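Local coordinates for protein glutathione S-transferase (Sphingomonas paucimobilis, PDB 1F2E) that binds glutathione and, as a member of the glutathione S-transferase superfamily, probably transfers it to electrophilic substrates, at residues 17-21 with 73-77. Sequence-based numbering, arbitrary orientation.
Sequences ALRET and IADQN
In the thioredoxin-like N-terminal domain of this transferase, the C-terminal parts of helices 12-21 and 66-75 pack together; CA atoms lie 6.3 Å apart at Leu18-Ile73 and 6.1 Å at Thr21-Asn77. Ile73, helical and with m,t rotamer, fills the interface with its branched side chain: CG2 lies 3.7 Å from Ala17 CB, whose small size permits close approach, while CD1 meets Leu18 CG at 3.7 Å. Ala74 points away from helix 12-21, its methyl against Val153 of the C-terminal helical domain. The CA-to-CB bond of Asp75 also points away; its carboxylate suits the subunit interface, forming a salt bridge with Arg91 and a hydrogen bond with Tyr92 of the second subunit. Asn77, with extended backbone (phi/psi -132/86) and chi1 t, reaches across: its amide ND2 can donate to a main-chain carbonyl, Thr21 O, at 3.1 Å. With chi1 p, Thr21 sets CG2 3.9 Å from Ile73 CG2 and its hydroxyl on a bridging water, 2.7 Å from Thr21 OG1 and donating to Ile73 O at 2.7 Å.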
ATOM      1  N   ALA A  17       1.738 -17.020  -5.846  1.00 13.64           N
ATOM      2  CA  ALA A  17       1.831 -16.357  -7.153  1.00 13.18           C
ATOM      3  C   ALA A  17       2.919 -16.933  -8.046  1.00 12.77           C
ATOM      4  O   ALA A  17       2.714 -17.112  -9.250  1.00 14.54           O
ATOM      5  CB  ALA A  17       2.060 -14.837  -6.973  1.00 13.83           C
ATOM      6  N   LEU A  18       4.084 -17.205  -7.467  1.00 12.53           N
ATOM      7  CA  LEU A  18       5.188 -17.769  -8.234  1.00 12.49           C
ATOM      8  C   LEU A  18       4.807 -19.170  -8.735  1.00 13.63           C
ATOM      9  O   LEU A  18       5.170 -19.565  -9.843  1.00 14.30           O
ATOM     10  CB  LEU A  18       6.455 -17.823  -7.368  1.00 13.19           C
ATOM     11  CG  LEU A  18       7.220 -16.499  -7.281  1.00 14.47           C
ATOM     12  CD1 LEU A  18       8.235 -16.543  -6.157  1.00 15.09           C
ATOM     13  CD2 LEU A  18       7.916 -16.230  -8.617  1.00 13.34           C
ATOM     14  N   ARG A  19       4.065 -19.917  -7.928  1.00 13.08           N
ATOM     15  CA  ARG A  19       3.648 -21.248  -8.357  1.00 15.03           C
ATOM     16  C   ARG A  19       2.570 -21.133  -9.445  1.00 15.30           C
ATOM     17  O   ARG A  19       2.547 -21.926 -10.381  1.00 15.17           O
ATOM     18  CB  ARG A  19       3.154 -22.062  -7.156  1.00 14.60           C
ATOM     19  CG  ARG A  19       4.287 -22.459  -6.208  1.00 15.14           C
ATOM     20  CD  ARG A  19       3.782 -23.095  -4.915  1.00 16.46           C
ATOM     21  NE  ARG A  19       4.892 -23.464  -4.038  1.00 15.48           N
ATOM     22  CZ  ARG A  19       5.644 -24.548  -4.202  1.00 18.73           C
ATOM     23  NH1 ARG A  19       5.403 -25.387  -5.206  1.00 20.47           N
ATOM     24  NH2 ARG A  19       6.652 -24.786  -3.381  1.00 17.56           N
ATOM     25  N   GLU A  20       1.701 -20.132  -9.342  1.00 15.47           N
ATOM     26  CA  GLU A  20       0.661 -19.936 -10.355  1.00 16.13           C
ATOM     27  C   GLU A  20       1.280 -19.646 -11.729  1.00 16.84           C
ATOM     28  O   GLU A  20       0.792 -20.126 -12.751  1.00 18.92           O
ATOM     29  CB  GLU A  20      -0.253 -18.762  -9.986  1.00 14.77           C
ATOM     30  CG  GLU A  20      -1.255 -19.002  -8.848  1.00 16.80           C
ATOM     31  CD  GLU A  20      -2.462 -19.819  -9.276  1.00 16.71           C
ATOM     32  OE1 GLU A  20      -2.801 -19.815 -10.480  1.00 19.11           O
ATOM     33  OE2 GLU A  20      -3.087 -20.450  -8.405  1.00 16.01           O
ATOM     34  N   THR A  21       2.348 -18.853 -11.757  1.00 16.42           N
ATOM     35  CA  THR A  21       2.990 -18.503 -13.021  1.00 15.96           C
ATOM     36  C   THR A  21       3.904 -19.605 -13.547  1.00 17.00           C
ATOM     37  O   THR A  21       4.359 -19.542 -14.685  1.00 16.47           O
ATOM     38  CB  THR A  21       3.831 -17.210 -12.896  1.00 14.86           C
ATOM     39  OG1 THR A  21       4.910 -17.430 -11.976  1.00 12.87           O
ATOM     40  CG2 THR A  21       2.963 -16.050 -12.409  1.00 12.36           C
ATOM     41  N   ILE A  73       5.679 -10.475 -10.222  1.00 15.77           N
ATOM     42  CA  ILE A  73       5.535 -11.901 -10.467  1.00 15.26           C
ATOM     43  C   ILE A  73       4.556 -12.160 -11.620  1.00 16.45           C
ATOM     44  O   ILE A  73       4.835 -12.956 -12.513  1.00 14.22           O
ATOM     45  CB  ILE A  73       5.061 -12.621  -9.193  1.00 14.11           C
ATOM     46  CG1 ILE A  73       6.158 -12.527  -8.121  1.00 15.49           C
ATOM     47  CG2 ILE A  73       4.702 -14.080  -9.506  1.00 13.79           C
ATOM     48  CD1 ILE A  73       5.768 -13.108  -6.756  1.00  9.67           C
ATOM     49  N   ALA A  74       3.419 -11.475 -11.609  1.00 17.16           N
ATOM     50  CA  ALA A  74       2.432 -11.656 -12.668  1.00 18.06           C
ATOM     51  C   ALA A  74       2.948 -11.212 -14.042  1.00 18.10           C
ATOM     52  O   ALA A  74       2.741 -11.905 -15.043  1.00 15.90           O
ATOM     53  CB  ALA A  74       1.143 -10.902 -12.322  1.00 16.31           C
ATOM     54  N   ASP A  75       3.620 -10.060 -14.084  1.00 17.64           N
ATOM     55  CA  ASP A  75       4.141  -9.511 -15.338  1.00 17.11           C
ATOM     56  C   ASP A  75       5.175 -10.392 -16.017  1.00 18.48           C
ATOM     57  O   ASP A  75       5.296 -10.361 -17.238  1.00 20.41           O
ATOM     58  CB  ASP A  75       4.744  -8.119 -15.111  1.00 15.39           C
ATOM     59  CG  ASP A  75       3.701  -7.085 -14.716  1.00 15.72           C
ATOM     60  OD1 ASP A  75       4.092  -5.978 -14.292  1.00 14.98           O
ATOM     61  OD2 ASP A  75       2.491  -7.372 -14.833  1.00 14.65           O
ATOM     62  N   GLN A  76       5.921 -11.170 -15.238  1.00 19.25           N
ATOM     63  CA  GLN A  76       6.938 -12.047 -15.801  1.00 20.88           C
ATOM     64  C   GLN A  76       6.349 -13.116 -16.722  1.00 21.53           C
ATOM     65  O   GLN A  76       7.038 -13.635 -17.602  1.00 22.43           O
ATOM     66  CB  GLN A  76       7.756 -12.700 -14.686  1.00 23.54           C
ATOM     67  CG  GLN A  76       8.532 -11.701 -13.861  1.00 26.53           C
ATOM     68  CD  GLN A  76       9.192 -10.635 -14.723  1.00 31.71           C
ATOM     69  OE1 GLN A  76      10.054 -10.933 -15.563  1.00 32.05           O
ATOM     70  NE2 GLN A  76       8.781  -9.382 -14.526  1.00 32.24           N
ATOM     71  N   ASN A  77       5.083 -13.458 -16.518  1.00 20.45           N
ATOM     72  CA  ASN A  77       4.444 -14.439 -17.386  1.00 19.58           C
ATOM     73  C   ASN A  77       3.088 -13.938 -17.851  1.00 18.51           C
ATOM     74  O   ASN A  77       2.054 -14.237 -17.251  1.00 16.19           O
ATOM     75  CB  ASN A  77       4.282 -15.799 -16.701  1.00 20.02           C
ATOM     76  CG  ASN A  77       3.674 -16.844 -17.640  1.00 24.45           C
ATOM     77  OD1 ASN A  77       3.543 -16.603 -18.847  1.00 23.91           O
ATOM     78  ND2 ASN A  77       3.302 -18.000 -17.096  1.00 22.83           N
TER
HETATM   79  O   HOH W   1       6.352 -15.155 -12.398  1.00 20.93           O